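Local coordinates for protein fusolin (Anomala cuprea entomopoxvirus, PDB 4YN1) that forms the crystalline spindles of an insect poxvirus that enhance virulence, and probably binds and oxidatively cleaves chitin as lytic polysaccharide monooxygenases do, at residues Q208-V213 against C228-F233; F138-I143 against R194-I199; Y40-V45 against S53-A58; P75-I80 against R214-D219. All blocks are in the same frame, centred on the assembly; numbering follows the deposited sequence.

Contact 1 of 4, residues Q208-V213 against C228-F233. With EDO (1,2-ethanediol), chain C.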
# COMPACT_ATOMS: atom_id res chain seq x y z
N GLN A 208 3.77 10.18 -8.27
CA GLN A 208 3.72 8.94 -7.51
C GLN A 208 2.34 8.90 -6.84
O GLN A 208 1.84 9.92 -6.34
CB GLN A 208 4.83 8.86 -6.48
CG GLN A 208 4.81 7.53 -5.77
CD GLN A 208 6.03 7.29 -4.93
OE1 GLN A 208 7.14 7.70 -5.26
NE2 GLN A 208 5.84 6.64 -3.80
N PHE A 209 1.70 7.73 -6.87
CA PHE A 209 0.32 7.60 -6.38
C PHE A 209 0.15 6.34 -5.54
O PHE A 209 1.08 5.54 -5.39
CB PHE A 209 -0.66 7.61 -7.59
CG PHE A 209 -0.48 6.51 -8.61
CD1 PHE A 209 0.42 6.64 -9.65
CD2 PHE A 209 -1.20 5.32 -8.51
CE1 PHE A 209 0.61 5.61 -10.58
CE2 PHE A 209 -1.05 4.32 -9.47
CZ PHE A 209 -0.11 4.44 -10.46
N VAL A 210 -1.02 6.20 -4.95
CA VAL A 210 -1.32 5.04 -4.14
C VAL A 210 -2.57 4.38 -4.71
O VAL A 210 -3.54 5.06 -5.14
CB VAL A 210 -1.51 5.34 -2.62
CG1 VAL A 210 -2.02 4.11 -1.87
CG2 VAL A 210 -0.24 5.86 -1.99
N ILE A 211 -2.50 3.04 -4.77
CA ILE A 211 -3.61 2.15 -5.11
C ILE A 211 -4.01 1.55 -3.75
O ILE A 211 -3.16 1.06 -3.00
CB ILE A 211 -3.26 1.06 -6.13
CG1 ILE A 211 -2.75 1.65 -7.46
CG2 ILE A 211 -4.45 0.10 -6.32
CD1 ILE A 211 -2.10 0.63 -8.43
N TYR A 212 -5.28 1.67 -3.40
CA TYR A 212 -5.76 1.20 -2.10
C TYR A 212 -6.74 0.08 -2.37
O TYR A 212 -7.73 0.30 -3.07
CB TYR A 212 -6.44 2.33 -1.35
CG TYR A 212 -6.72 2.03 0.10
CD1 TYR A 212 -5.69 1.74 0.99
CD2 TYR A 212 -7.99 2.22 0.63
CE1 TYR A 212 -5.92 1.56 2.33
CE2 TYR A 212 -8.23 2.06 2.00
CZ TYR A 212 -7.21 1.68 2.84
OH TYR A 212 -7.45 1.56 4.18
N VAL A 213 -6.38 -1.12 -1.92
CA VAL A 213 -7.13 -2.34 -2.17
C VAL A 213 -7.89 -2.76 -0.93
O VAL A 213 -7.30 -2.93 0.14
CB VAL A 213 -6.19 -3.45 -2.66
CG1 VAL A 213 -6.98 -4.75 -2.89
CG2 VAL A 213 -5.45 -3.03 -3.93
N CYS A 228 -2.32 -0.48 1.22
CA CYS A 228 -1.75 0.58 0.39
C CYS A 228 -0.72 -0.01 -0.52
O CYS A 228 0.08 -0.81 -0.06
CB CYS A 228 -1.14 1.68 1.25
SG CYS A 228 -2.39 2.65 2.07
N VAL A 229 -0.73 0.39 -1.79
CA VAL A 229 0.19 -0.05 -2.81
C VAL A 229 0.80 1.19 -3.46
O VAL A 229 0.07 1.98 -4.05
CB VAL A 229 -0.53 -0.91 -3.86
CG1 VAL A 229 0.38 -1.22 -5.03
CG2 VAL A 229 -1.11 -2.19 -3.26
N ASP A 230 2.13 1.38 -3.31
CA ASP A 230 2.84 2.52 -3.88
C ASP A 230 3.18 2.23 -5.34
O ASP A 230 3.80 1.20 -5.66
CB ASP A 230 4.09 2.85 -3.06
CG ASP A 230 3.72 3.22 -1.61
OD1 ASP A 230 2.98 4.21 -1.41
OD2 ASP A 230 4.12 2.48 -0.67
N ALA A 231 2.88 3.19 -6.21
CA ALA A 231 3.17 3.06 -7.64
C ALA A 231 3.45 4.39 -8.32
O ALA A 231 3.11 5.46 -7.80
CB ALA A 231 1.99 2.36 -8.32
N VAL A 232 4.07 4.33 -9.47
CA VAL A 232 4.35 5.49 -10.32
C VAL A 232 4.49 5.01 -11.75
O VAL A 232 4.99 3.91 -11.99
CB VAL A 232 5.65 6.22 -9.82
CG1 VAL A 232 6.91 5.38 -10.06
CG2 VAL A 232 5.79 7.59 -10.46
N PHE A 233 4.08 5.84 -12.70
CA PHE A 233 4.27 5.53 -14.10
C PHE A 233 5.56 6.15 -14.58
O PHE A 233 5.89 7.28 -14.20
CB PHE A 233 3.10 6.05 -14.95
CG PHE A 233 1.81 5.33 -14.71
CD1 PHE A 233 1.67 3.99 -15.05
CD2 PHE A 233 0.72 5.98 -14.14
CE1 PHE A 233 0.46 3.32 -14.83
CE2 PHE A 233 -0.48 5.31 -13.91
CZ PHE A 233 -0.60 3.98 -14.26
C1 EDO C . 6.94 10.17 -13.47
O1 EDO C . 5.60 9.96 -13.86
C2 EDO C . 7.75 10.71 -14.68
O2 EDO C . 7.69 9.79 -15.78
O HOH W 1 2.98 6.07 -3.36
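Phe209 and Ala231 are joined by two backbone hydrogen bonds. Phe209 N to Ala231 O is the shorter, at 2.8 Å, and the return bond from Ala231 N to Phe209 O measures 3.1 Å. Ile211 and Val229 form the next hydrogen-bonded pair of this antiparallel hairpin. There Ile211 N reaches Val229 O almost straight, whereas Val229 N meets Ile211 O with a bent N-H...O angle of 138°. One water adds a polar link beside the strands. It donates to Phe209 O and to Asp230 OD1, the latter at 2.7 Å, and accepts from Gln208 NE2. Asp230 OD1 also forms a salt bridge with Arg10, so the buried carboxylate has a charged partner, and Gln208 NE2 also bonds to Trp117 O.

The packing is apolar on the face of Phe209, Ile211, Val229 and Ala231. With chi1 at 60°, Phe209 CG stands between its own N and carbonyl carbon, and the ring leans across to the partner strand. Ala231 CB lies over the ring face in a CH-pi contact, 3.6 Å from Phe209 CZ. Farther out, Phe209 CE1 comes within 3.5 Å of Phe233 CE2, with the two ring planes 31° apart. On the other face, Cys228 SG, which is disulfide-bonded to Cys93, lies 3.6 Å from Tyr212 CD1 in an oblique sulfur-aromatic contact.

Strand 147-154 pairs with the far side of strand 209-217, and strand 120-123 runs parallel to strand 223-234. Val202 of strand 194-203, in the other sheet, touches both Phe209 and Phe233.

Contact 2 of 4, residues F138-I143 against R194-I199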
# COMPACT_ATOMS: atom_id res chain seq x y z
N PHE A 138 -3.71 -10.46 -5.98
CA PHE A 138 -3.91 -10.46 -4.54
C PHE A 138 -3.65 -11.89 -4.08
O PHE A 138 -4.18 -12.85 -4.65
CB PHE A 138 -5.32 -9.98 -4.17
CG PHE A 138 -5.49 -9.83 -2.69
CD1 PHE A 138 -5.89 -10.91 -1.91
CD2 PHE A 138 -5.30 -8.61 -2.07
CE1 PHE A 138 -6.04 -10.77 -0.54
CE2 PHE A 138 -5.38 -8.50 -0.69
CZ PHE A 138 -5.81 -9.56 0.06
N CYS A 139 -2.80 -12.01 -3.05
CA CYS A 139 -2.30 -13.27 -2.52
C CYS A 139 -3.06 -13.64 -1.22
O CYS A 139 -2.81 -13.06 -0.17
CB CYS A 139 -0.80 -13.10 -2.30
SG CYS A 139 0.05 -14.59 -1.73
N PRO A 140 -4.08 -14.50 -1.29
CA PRO A 140 -4.86 -14.85 -0.08
C PRO A 140 -4.10 -15.90 0.74
O PRO A 140 -3.57 -16.88 0.18
CB PRO A 140 -6.14 -15.41 -0.67
CG PRO A 140 -5.70 -16.06 -1.90
CD PRO A 140 -4.54 -15.30 -2.43
N THR A 141 -4.02 -15.71 2.05
CA THR A 141 -3.42 -16.71 2.95
C THR A 141 -4.49 -17.55 3.65
O THR A 141 -4.16 -18.46 4.39
CB THR A 141 -2.43 -16.07 3.90
OG1 THR A 141 -3.08 -15.13 4.72
CG2 THR A 141 -1.32 -15.37 3.15
N ALA A 142 -5.75 -17.20 3.48
CA ALA A 142 -6.92 -17.93 3.94
C ALA A 142 -8.02 -17.67 2.91
O ALA A 142 -8.12 -16.55 2.41
CB ALA A 142 -7.36 -17.44 5.31
N ILE A 143 -8.84 -18.66 2.62
CA ILE A 143 -9.92 -18.51 1.65
C ILE A 143 -11.21 -18.26 2.38
O ILE A 143 -11.80 -19.16 2.98
CB ILE A 143 -10.00 -19.71 0.69
CG1 ILE A 143 -8.67 -19.97 -0.03
CG2 ILE A 143 -11.13 -19.49 -0.34
CD1 ILE A 143 -8.17 -18.84 -0.95
N ARG A 194 -3.19 -20.60 -5.17
CA ARG A 194 -4.29 -19.90 -5.84
C ARG A 194 -4.28 -18.44 -5.43
O ARG A 194 -3.88 -18.10 -4.32
CB ARG A 194 -5.64 -20.51 -5.46
CG ARG A 194 -5.79 -21.93 -5.96
CD ARG A 194 -7.02 -22.62 -5.44
NE ARG A 194 -7.03 -23.98 -6.00
CZ ARG A 194 -6.31 -25.00 -5.54
NH1 ARG A 194 -5.59 -24.88 -4.43
NH2 ARG A 194 -6.35 -26.18 -6.17
N VAL A 195 -4.72 -17.59 -6.33
CA VAL A 195 -4.72 -16.14 -6.14
C VAL A 195 -5.99 -15.54 -6.67
O VAL A 195 -6.75 -16.20 -7.37
CB VAL A 195 -3.50 -15.51 -6.88
CG1 VAL A 195 -2.17 -15.92 -6.26
CG2 VAL A 195 -3.54 -15.79 -8.36
N TYR A 196 -6.18 -14.24 -6.44
CA TYR A 196 -7.25 -13.46 -7.05
C TYR A 196 -6.57 -12.45 -7.97
O TYR A 196 -5.77 -11.62 -7.48
CB TYR A 196 -8.08 -12.69 -6.03
CG TYR A 196 -8.87 -13.57 -5.09
CD1 TYR A 196 -10.07 -14.15 -5.48
CD2 TYR A 196 -8.40 -13.85 -3.81
CE1 TYR A 196 -10.80 -14.97 -4.62
CE2 TYR A 196 -9.11 -14.67 -2.95
CZ TYR A 196 -10.33 -15.19 -3.34
OH TYR A 196 -11.04 -15.96 -2.47
N ARG A 197 -6.79 -12.56 -9.28
CA ARG A 197 -6.25 -11.63 -10.24
C ARG A 197 -7.40 -10.81 -10.79
O ARG A 197 -8.47 -11.35 -11.06
CB ARG A 197 -5.48 -12.30 -11.39
CG ARG A 197 -4.19 -12.98 -10.93
CD ARG A 197 -3.28 -13.40 -12.10
NE ARG A 197 -3.98 -14.33 -12.98
CZ ARG A 197 -3.94 -15.66 -12.92
NH1 ARG A 197 -3.13 -16.27 -12.06
NH2 ARG A 197 -4.69 -16.38 -13.73
N MET A 198 -7.21 -9.51 -10.93
CA MET A 198 -8.28 -8.64 -11.45
C MET A 198 -7.64 -7.54 -12.28
O MET A 198 -6.56 -7.05 -11.96
CB MET A 198 -9.15 -8.08 -10.29
CG MET A 198 -8.41 -7.20 -9.32
SD MET A 198 -8.92 -7.24 -7.61
CE MET A 198 -8.06 -8.80 -7.06
N ILE A 199 -8.29 -7.17 -13.38
CA ILE A 199 -7.79 -6.11 -14.24
C ILE A 199 -8.32 -4.81 -13.70
O ILE A 199 -9.53 -4.58 -13.74
CB ILE A 199 -8.18 -6.28 -15.75
CG1 ILE A 199 -7.75 -7.67 -16.30
CG2 ILE A 199 -7.56 -5.13 -16.58
CD1 ILE A 199 -6.35 -7.96 -16.17
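The Tyr196 ring takes Pro140 at its edge, where Pro140 CB lies near the ring plane and 3.8 Å from Tyr196 CE2. Phe138 approaches the same ring obliquely from the neighbouring strand. Phe149 and Trp215 complete the aromatic cluster: Phe149 meets the Phe138 ring edge-to-face, and Trp215 meets both Phe138 and Tyr196 with inclined planes. The contact belongs to the beta-sandwich core expected of this lytic polysaccharide monooxygenase family. Here strands 131-140 and 194-203 run antiparallel within one sheet, and their aromatic side chains face Trp215 of the other.

Phe138 and Tyr196 are a hydrogen-bonded pair. Phe138 N donates to Tyr196 O at 2.8 Å, and Tyr196 N returns a bond to Phe138 O at 3.0 Å. Both bonds are nearly straight. The two side chains leave on the same face but swing differently. Phe138 has CG anti to its backbone N (chi1 -174°), and its ring leads away from the partner strand. Tyr196 has CG anti to its carbonyl carbon (chi1 -65°), which lays its ring beside Pro140. The Tyr196 hydroxyl bonds to Glu145, and Ile143 CG2 touches it from the loop.

Cys139 turns the other way, into a disulfide with Cys189, and strand 2-6 pairs with the far side of strand 131-140. The Met198 side chain curls back, and its terminal CE comes 4.2 Å from Phe138 CB. Pro140 has no backbone N-H to extend the pairing, and its ring carbon CD rests 3.4 Å from Arg194 O.

Contact 3 of 4, residues Y40-V45 against S53-A58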
# COMPACT_ATOMS: atom_id res chain seq x y z
N TYR A 40 8.99 4.06 14.41
CA TYR A 40 7.88 4.89 14.85
C TYR A 40 7.05 4.15 15.91
O TYR A 40 6.71 4.69 16.97
CB TYR A 40 7.00 5.25 13.63
CG TYR A 40 5.80 6.08 13.97
CD1 TYR A 40 5.89 7.47 14.01
CD2 TYR A 40 4.60 5.49 14.34
CE1 TYR A 40 4.82 8.25 14.41
CE2 TYR A 40 3.50 6.27 14.70
CZ TYR A 40 3.63 7.65 14.77
OH TYR A 40 2.58 8.44 15.17
N VAL A 41 6.69 2.91 15.60
CA VAL A 41 5.88 2.12 16.54
C VAL A 41 6.70 1.77 17.78
O VAL A 41 6.19 1.85 18.90
CB VAL A 41 5.30 0.87 15.84
CG1 VAL A 41 4.62 -0.06 16.84
CG2 VAL A 41 4.33 1.30 14.76
N PHE A 42 7.94 1.39 17.57
CA PHE A 42 8.86 1.03 18.66
C PHE A 42 8.96 2.22 19.62
O PHE A 42 8.70 2.07 20.81
CB PHE A 42 10.22 0.67 18.09
CG PHE A 42 11.24 0.20 19.11
CD1 PHE A 42 11.30 -1.14 19.48
CD2 PHE A 42 12.16 1.07 19.65
CE1 PHE A 42 12.28 -1.59 20.38
CE2 PHE A 42 13.10 0.63 20.59
CZ PHE A 42 13.15 -0.69 20.95
N ASN A 43 9.26 3.43 19.09
CA ASN A 43 9.35 4.64 19.92
C ASN A 43 8.01 5.09 20.51
O ASN A 43 7.99 5.64 21.61
CB ASN A 43 10.01 5.77 19.14
CG ASN A 43 11.46 5.54 18.93
OD1 ASN A 43 12.07 4.65 19.52
ND2 ASN A 43 12.05 6.31 18.06
N LYS A 44 6.90 4.81 19.84
CA LYS A 44 5.57 5.13 20.39
C LYS A 44 5.32 4.27 21.64
O LYS A 44 4.87 4.80 22.66
CB LYS A 44 4.47 4.87 19.36
CG LYS A 44 3.07 5.27 19.74
CD LYS A 44 2.15 5.16 18.51
CE LYS A 44 0.69 5.19 18.84
NZ LYS A 44 -0.13 5.07 17.60
N VAL A 45 5.64 2.98 21.58
CA VAL A 45 5.41 2.11 22.73
C VAL A 45 6.28 2.55 23.93
O VAL A 45 5.76 2.61 25.04
CB VAL A 45 5.60 0.62 22.39
CG1 VAL A 45 5.62 -0.24 23.66
CG2 VAL A 45 4.52 0.15 21.42
N SER A 53 10.97 -4.89 25.28
CA SER A 53 10.40 -6.14 24.77
C SER A 53 9.02 -5.89 24.20
O SER A 53 8.69 -6.42 23.15
CB SER A 53 10.31 -7.19 25.87
OG SER A 53 11.62 -7.63 26.16
N GLN A 54 8.20 -5.10 24.90
CA GLN A 54 6.86 -4.76 24.45
C GLN A 54 6.93 -3.91 23.16
O GLN A 54 6.12 -4.10 22.26
CB GLN A 54 6.09 -3.98 25.52
CG GLN A 54 5.60 -4.87 26.67
CD GLN A 54 4.97 -4.07 27.78
OE1 GLN A 54 5.53 -3.10 28.24
NE2 GLN A 54 3.76 -4.41 28.21
N ALA A 55 7.89 -2.98 23.11
CA ALA A 55 8.10 -2.09 21.96
C ALA A 55 8.58 -2.87 20.75
O ALA A 55 8.06 -2.65 19.66
CB ALA A 55 9.09 -0.98 22.33
N ALA A 56 9.54 -3.79 20.93
CA ALA A 56 10.02 -4.62 19.81
C ALA A 56 8.88 -5.53 19.34
O ALA A 56 8.64 -5.64 18.14
CB ALA A 56 11.23 -5.46 20.22
N SER A 57 8.11 -6.09 20.28
CA SER A 57 7.00 -6.96 19.94
C SER A 57 5.93 -6.23 19.10
O SER A 57 5.47 -6.77 18.11
CB SER A 57 6.39 -7.58 21.20
OG SER A 57 5.20 -8.28 20.89
N ALA A 58 5.54 -5.02 19.52
CA ALA A 58 4.55 -4.21 18.82
C ALA A 58 5.02 -3.87 17.40
O ALA A 58 4.26 -4.01 16.45
CB ALA A 58 4.27 -2.93 19.59
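Phe42 lays one face of its ring over Ala55. The methyl carbon Ala55 CB stands 3.9 Å from the centroid of the Phe42 ring, 25° off the ring normal, which makes a CH-pi contact. It sits off-centre, and Phe42 CD1 is its nearest ring atom, at 3.6 Å. Phe42 has CG anti to the backbone N (chi1 -176°). This carries the ring from the flank of its helix across to the partner, where Phe42 CE1 also meets Ala56 CB at 4.0 Å.

Val45 points at the other helix and straddles two residues with its two branches. Its CG1 reaches over the backbone of Ala55, with Val45 CG1 to Ala55 CA at 3.5 Å. The second branch goes to the next turn, and Val45 CG2 meets the methyl Ala58 CB at 3.6 Å. Val41, one turn earlier on its helix, comes at Ala58 from another side: Val41 CG1 lies 4.0 Å from Ala58 CB. The Ala58 methyl is thus touched by both valines.

The segments are part of helices 32-47 and 52-64, which form an antiparallel helical hairpin joined by a short loop. Their local axes approach to 7.9 Å at an angle of 148°. The small methyls of Ala55 and Ala58 on the facing side are consistent with so close an approach. Trp100 touches Val45 from a loop, while Met62 of helix 52-64 adds to the packing on Val41.

No hydrogen bond crosses between the two segments. Their contact is apolar, so it rests on the fit of valine branches and a phenylalanine ring against alanine methyls and backbone.

Contact 4 of 4, residues P75-I80 against R214-D219. With NAG (2-acetamido-2-deoxy-beta-D-glucopyranose), chain B; NAG (2-acetamido-2-deoxy-beta-D-glucopyranose), chain D.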
# COMPACT_ATOMS: atom_id res chain seq x y z
N PRO A 75 -22.29 -5.77 10.08
CA PRO A 75 -23.18 -6.00 8.94
C PRO A 75 -23.42 -4.85 7.96
O PRO A 75 -23.88 -5.12 6.88
CB PRO A 75 -24.50 -6.49 9.60
CG PRO A 75 -24.47 -5.96 10.92
CD PRO A 75 -23.02 -5.87 11.35
N ASN A 76 -23.02 -3.62 8.29
CA ASN A 76 -23.17 -2.46 7.39
C ASN A 76 -21.99 -2.30 6.39
O ASN A 76 -21.84 -1.23 5.80
CB ASN A 76 -23.28 -1.19 8.24
CG ASN A 76 -24.44 -1.20 9.20
OD1 ASN A 76 -25.52 -1.68 8.87
ND2 ASN A 76 -24.27 -0.62 10.38
N PHE A 77 -21.13 -3.34 6.24
CA PHE A 77 -19.94 -3.31 5.38
C PHE A 77 -20.12 -2.79 3.94
O PHE A 77 -19.15 -2.30 3.37
CB PHE A 77 -19.26 -4.71 5.33
CG PHE A 77 -20.11 -5.81 4.74
CD1 PHE A 77 -20.15 -6.01 3.37
CD2 PHE A 77 -20.82 -6.67 5.56
CE1 PHE A 77 -20.99 -6.99 2.83
CE2 PHE A 77 -21.64 -7.65 5.02
CZ PHE A 77 -21.74 -7.79 3.66
N ARG A 78 -21.31 -2.96 3.31
CA ARG A 78 -21.51 -2.52 1.93
C ARG A 78 -21.53 -1.01 1.79
O ARG A 78 -21.35 -0.50 0.69
CB ARG A 78 -22.83 -3.05 1.35
CG ARG A 78 -22.83 -4.57 1.21
CD ARG A 78 -24.16 -5.12 0.78
NE ARG A 78 -24.25 -6.58 0.91
CZ ARG A 78 -24.60 -7.25 2.02
NH1 ARG A 78 -24.90 -6.59 3.14
NH2 ARG A 78 -24.64 -8.58 2.01
N ASP A 79 -21.84 -0.32 2.87
CA ASP A 79 -21.99 1.13 2.88
C ASP A 79 -20.64 1.79 3.08
O ASP A 79 -20.14 1.82 4.18
CB ASP A 79 -22.98 1.53 4.00
CG ASP A 79 -23.28 3.03 4.05
OD1 ASP A 79 -22.79 3.77 3.16
OD2 ASP A 79 -23.96 3.46 5.00
N ILE A 80 -20.06 2.34 2.02
CA ILE A 80 -18.75 3.00 2.12
C ILE A 80 -18.75 4.18 3.10
O ILE A 80 -17.75 4.39 3.78
CB ILE A 80 -18.18 3.35 0.72
CG1 ILE A 80 -16.63 3.46 0.74
CG2 ILE A 80 -18.84 4.59 0.12
CD1 ILE A 80 -15.90 2.16 0.96
N ARG A 214 -9.18 -3.04 -1.12
CA ARG A 214 -10.05 -3.48 -0.06
C ARG A 214 -10.62 -4.85 -0.45
O ARG A 214 -11.23 -4.97 -1.51
CB ARG A 214 -11.18 -2.47 0.14
CG ARG A 214 -12.23 -2.92 1.17
CD ARG A 214 -13.36 -1.91 1.23
NE ARG A 214 -14.31 -2.29 2.26
CZ ARG A 214 -15.63 -2.18 2.21
NH1 ARG A 214 -16.22 -1.59 1.18
NH2 ARG A 214 -16.38 -2.60 3.21
N TRP A 215 -10.40 -5.86 0.39
CA TRP A 215 -10.97 -7.20 0.19
C TRP A 215 -11.97 -7.35 1.32
O TRP A 215 -11.56 -7.50 2.46
CB TRP A 215 -9.90 -8.30 0.30
CG TRP A 215 -10.43 -9.67 0.04
CD1 TRP A 215 -11.44 -10.01 -0.80
CD2 TRP A 215 -9.81 -10.91 0.44
NE1 TRP A 215 -11.54 -11.38 -0.89
CE2 TRP A 215 -10.56 -11.95 -0.12
CE3 TRP A 215 -8.77 -11.23 1.33
CZ2 TRP A 215 -10.23 -13.31 0.06
CZ3 TRP A 215 -8.41 -12.57 1.45
CH2 TRP A 215 -9.17 -13.58 0.88
N GLN A 216 -13.28 -7.33 1.01
CA GLN A 216 -14.31 -7.34 2.04
C GLN A 216 -15.06 -8.67 2.07
O GLN A 216 -15.59 -9.08 1.05
CB GLN A 216 -15.29 -6.20 1.73
CG GLN A 216 -16.47 -6.04 2.69
CD GLN A 216 -16.06 -5.87 4.14
OE1 GLN A 216 -15.36 -4.92 4.51
NE2 GLN A 216 -16.50 -6.72 5.01
N ARG A 217 -15.16 -9.28 3.23
CA ARG A 217 -15.95 -10.51 3.39
C ARG A 217 -17.43 -10.15 3.44
O ARG A 217 -17.81 -9.20 4.14
CB ARG A 217 -15.56 -11.24 4.66
CG ARG A 217 -14.19 -11.87 4.51
CD ARG A 217 -13.56 -12.23 5.83
NE ARG A 217 -14.29 -13.28 6.54
CZ ARG A 217 -13.83 -13.94 7.60
NH1 ARG A 217 -12.63 -13.67 8.10
NH2 ARG A 217 -14.57 -14.89 8.17
N ILE A 218 -18.25 -10.92 2.72
CA ILE A 218 -19.71 -10.70 2.68
C ILE A 218 -20.18 -11.57 3.79
O ILE A 218 -20.40 -12.76 3.61
CB ILE A 218 -20.33 -11.05 1.32
CG1 ILE A 218 -19.80 -10.13 0.26
CG2 ILE A 218 -21.90 -11.00 1.36
CD1 ILE A 218 -20.01 -10.57 -1.09
N ASP A 219 -20.26 -10.98 4.97
CA ASP A 219 -20.49 -11.72 6.19
C ASP A 219 -21.00 -10.81 7.32
O ASP A 219 -20.59 -9.66 7.35
CB ASP A 219 -19.09 -12.24 6.52
CG ASP A 219 -18.96 -13.00 7.77
OD1 ASP A 219 -19.23 -14.21 7.75
OD2 ASP A 219 -18.57 -12.39 8.78
C1 NAG B . -24.49 -1.90 -2.57
C2 NAG B . -25.55 -2.93 -2.18
C3 NAG B . -26.84 -2.19 -1.81
C4 NAG B . -26.58 -1.19 -0.70
C5 NAG B . -25.40 -0.28 -1.03
C6 NAG B . -24.94 0.53 0.16
C7 NAG B . -25.58 -5.20 -3.17
C8 NAG B . -25.83 -5.99 -4.42
N2 NAG B . -25.79 -3.87 -3.26
O3 NAG B . -27.79 -3.15 -1.35
O4 NAG B . -27.72 -0.35 -0.53
O5 NAG B . -24.27 -1.06 -1.44
O6 NAG B . -24.17 1.64 -0.26
O7 NAG B . -25.22 -5.73 -2.13
C1 NAG D . -19.72 -1.92 -4.78
C2 NAG D . -20.30 -0.70 -4.08
C3 NAG D . -21.36 -1.18 -3.09
C4 NAG D . -22.41 -2.02 -3.79
C5 NAG D . -21.73 -3.16 -4.56
C6 NAG D . -22.68 -4.00 -5.38
C7 NAG D . -19.04 1.31 -3.52
C8 NAG D . -17.86 1.87 -2.78
N2 NAG D . -19.24 0.01 -3.39
O3 NAG D . -21.95 -0.06 -2.43
O4 NAG D . -23.30 -2.59 -2.84
O5 NAG D . -20.79 -2.59 -5.47
O6 NAG D . -23.42 -3.20 -6.30
O7 NAG D . -19.78 2.02 -4.19
O HOH W 2 -18.84 -1.65 -0.24
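Phe77 lies in the type I turn Asn76-Asp79, closed by Asp79 N to Asn76 O, and faces the end of strand 209-217. Its carbonyl receives the one hydrogen bond between the segments: Arg214 NH2 donates to Phe77 O at 2.8 Å, in the guanidinium plane. The same NH2 gives a more bent bond to Gln216 OE1, which is tilted from that plane. Arg214 NH1 forms a salt bridge with Glu150 and shares a water with Arg78 O.

The Phe77 ring is turned toward the strand end. Arg217 O stands over the centre of one face. Gln216 NE2 bonds to that oxygen at 2.9 Å, and also to Gly222 O, and packs against Phe77 CB at 3.4 Å. Phe77 CZ touches CA of Ile218, the central residue of an inverse gamma turn, at 3.7 Å. Arg78 crosses Ile218 at about a right angle, with Arg78 NH2 3.7 Å from Ile218 CG2.

Arg78 CD is 3.2 Å from O7 of the N-acetylglucosamine of chain B, and Ile80 CB packs on C8 of that of chain D, to whose O4 the first is linked. Asp79 N-caps helix 80-87, and Arg78, Asp79 and Ile80 line the glycan pocket with Glu150, Tyr152 and Asn175.

Contacts 1, 2 and 3 are buried, whereas contact 4 is partly buried and borders the glycan. Contacts 1 and 4 use successive parts of strand 209-217: the first pairs it through backbone bonds, the second meets a loop mainly through side chains. Contact 2 lies in the other sheet. It touches contact 4 through Trp215, whose CE3 lies 3.3 Å from Phe138 CE1, and contact 1 through Val213 against Phe138. Contact 3 stands apart in a helical hairpin, its centre 27 to 31 Å from the others. The chemistry follows: paired backbones in the sheets, apolar side chains between helices, and arginine bonds beside the sugar.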